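Local coordinates for protein bacteriophage virulence determinant (PDB 6GGR) that probably acts as a zinc-dependent protease of the PipA effector family, a phage-encoded virulence factor that Salmonella uses against host cells, at residues 65-68 with 69-73. Numbering follows the deposited sequence.
Sequences DTYD and ECREV
Tyr67 and Arg71, one helical turn apart, illustrate how i to i+4 spacing sets side chains alongside each other. Both turn CG anti to the backbone N (chi1 174° and -162°), and the extended arginine chain runs beside the ring in the same direction. Arg71 CD lies 4.1 Å from Tyr67 CE2, at an oblique approach, while the phenol OH of Tyr67 sits near the plane of the guanidinium, at its edge, 4.1 Å from Arg71 NE. At their backbone Arg71 N donates to Tyr67 O at 2.8 Å, one of four successive alpha-helical bonds here in the first turns of helix 64-84. This amphipathic start of the helix packs Tyr67, Cys70 and Arg71 against strand 107-111, and Asp65 N donates to the carboxylate of Asp63, just before the helix. On the buried side, Cys70 SG rests 4.0 Å from Thr66 CG2 and 3.5 Å from Thr66 O. The exposed flank is less favourable: Glu69 reaches back along the helix, CG anti to its own carbonyl carbon, until OE2 stands 3.0 Å from Asp65 OD1, with OE1 against Thr66 CA. Two negative groups this close probably repel, and one carboxylate may have a raised pKa.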
loop_
_atom_site.group_PDB
_atom_site.type_symbol
_atom_site.label_atom_id
_atom_site.label_comp_id
_atom_site.label_asym_id
_atom_site.label_seq_id
_atom_site.Cartn_x
_atom_site.Cartn_y
_atom_site.Cartn_z
ATOM N N ASP B 65 -15.588 -16.192 7.551
ATOM C CA ASP B 65 -15.251 -16.018 8.959
ATOM C C ASP B 65 -14.563 -14.679 9.197
ATOM O O ASP B 65 -14.980 -13.899 10.062
ATOM C CB ASP B 65 -14.365 -17.173 9.426
ATOM C CG ASP B 65 -14.292 -17.279 10.935
ATOM O OD1 ASP B 65 -14.304 -16.227 11.608
ATOM O OD2 ASP B 65 -14.225 -18.416 11.447
ATOM N N THR B 66 -13.503 -14.392 8.437
ATOM C CA THR B 66 -12.799 -13.127 8.608
ATOM C C THR B 66 -13.709 -11.941 8.319
ATOM O O THR B 66 -13.486 -10.844 8.845
ATOM C CB THR B 66 -11.572 -13.079 7.699
ATOM O OG1 THR B 66 -10.888 -14.338 7.750
ATOM C CG2 THR B 66 -10.623 -11.977 8.146
ATOM N N TYR B 67 -14.732 -12.138 7.484
ATOM C CA TYR B 67 -15.708 -11.081 7.242
ATOM C C TYR B 67 -16.387 -10.664 8.540
ATOM O O TYR B 67 -16.446 -9.474 8.871
ATOM C CB TYR B 67 -16.738 -11.550 6.215
ATOM C CG TYR B 67 -17.878 -10.582 5.983
ATOM C CD1 TYR B 67 -17.775 -9.568 5.040
ATOM C CD2 TYR B 67 -19.063 -10.693 6.698
ATOM C CE1 TYR B 67 -18.818 -8.689 4.819
ATOM C CE2 TYR B 67 -20.110 -9.816 6.486
ATOM C CZ TYR B 67 -19.982 -8.817 5.546
ATOM O OH TYR B 67 -21.022 -7.942 5.328
ATOM N N ASP B 68 -16.900 -11.636 9.297
ATOM C CA ASP B 68 -17.579 -11.318 10.548
ATOM C C ASP B 68 -16.628 -10.652 11.536
ATOM O O ASP B 68 -17.011 -9.711 12.241
ATOM C CB ASP B 68 -18.186 -12.586 11.150
ATOM C CG ASP B 68 -19.353 -13.122 10.332
ATOM O OD1 ASP B 68 -20.166 -12.306 9.848
ATOM O OD2 ASP B 68 -19.458 -14.357 10.175
ATOM N N GLU B 69 -15.380 -11.120 11.597
ATOM C CA GLU B 69 -14.403 -10.522 12.503
ATOM C C GLU B 69 -14.153 -9.064 12.146
ATOM O O GLU B 69 -14.191 -8.183 13.014
ATOM C CB GLU B 69 -13.098 -11.317 12.460
ATOM C CG GLU B 69 -13.207 -12.711 13.066
ATOM C CD GLU B 69 -12.075 -13.633 12.647
ATOM O OE1 GLU B 69 -11.178 -13.185 11.901
ATOM O OE2 GLU B 69 -12.082 -14.810 13.064
ATOM N N CYS B 70 -13.899 -8.788 10.866
ATOM C CA CYS B 70 -13.594 -7.424 10.451
ATOM C C CYS B 70 -14.827 -6.532 10.528
ATOM O O CYS B 70 -14.724 -5.361 10.907
ATOM C CB CYS B 70 -13.011 -7.424 9.037
ATOM S SG CYS B 70 -11.308 -8.065 8.939
ATOM N N ARG B 71 -16.002 -7.066 10.183
ATOM C CA ARG B 71 -17.220 -6.261 10.238
ATOM C C ARG B 71 -17.557 -5.867 11.671
ATOM O O ARG B 71 -17.988 -4.736 11.928
ATOM C CB ARG B 71 -18.393 -7.020 9.617
ATOM C CG ARG B 71 -19.560 -6.112 9.257
ATOM C CD ARG B 71 -20.880 -6.860 9.154
ATOM N NE ARG B 71 -21.973 -5.947 8.827
ATOM C CZ ARG B 71 -22.702 -5.284 9.720
ATOM N NH1 ARG B 71 -22.478 -5.424 11.021
ATOM N NH2 ARG B 71 -23.667 -4.473 9.310
ATOM N N GLU B 72 -17.393 -6.795 12.616
ATOM C CA GLU B 72 -17.625 -6.476 14.021
ATOM C C GLU B 72 -16.740 -5.316 14.465
ATOM O O GLU B 72 -17.209 -4.368 15.103
ATOM C CB GLU B 72 -17.375 -7.717 14.879
ATOM C CG GLU B 72 -17.728 -7.549 16.350
ATOM C CD GLU B 72 -16.552 -7.101 17.198
ATOM O OE1 GLU B 72 -15.410 -7.522 16.914
ATOM O OE2 GLU B 72 -16.772 -6.326 18.150
ATOM N N VAL B 73 -15.450 -5.372 14.123
ATOM C CA VAL B 73 -14.533 -4.290 14.472
ATOM C C VAL B 73 -14.925 -3.010 13.745
ATOM O O VAL B 73 -14.948 -1.922 14.333
ATOM C CB VAL B 73 -13.082 -4.697 14.158
ATOM C CG1 VAL B 73 -12.121 -3.517 14.355
ATOM C CG2 VAL B 73 -12.668 -5.865 15.034
#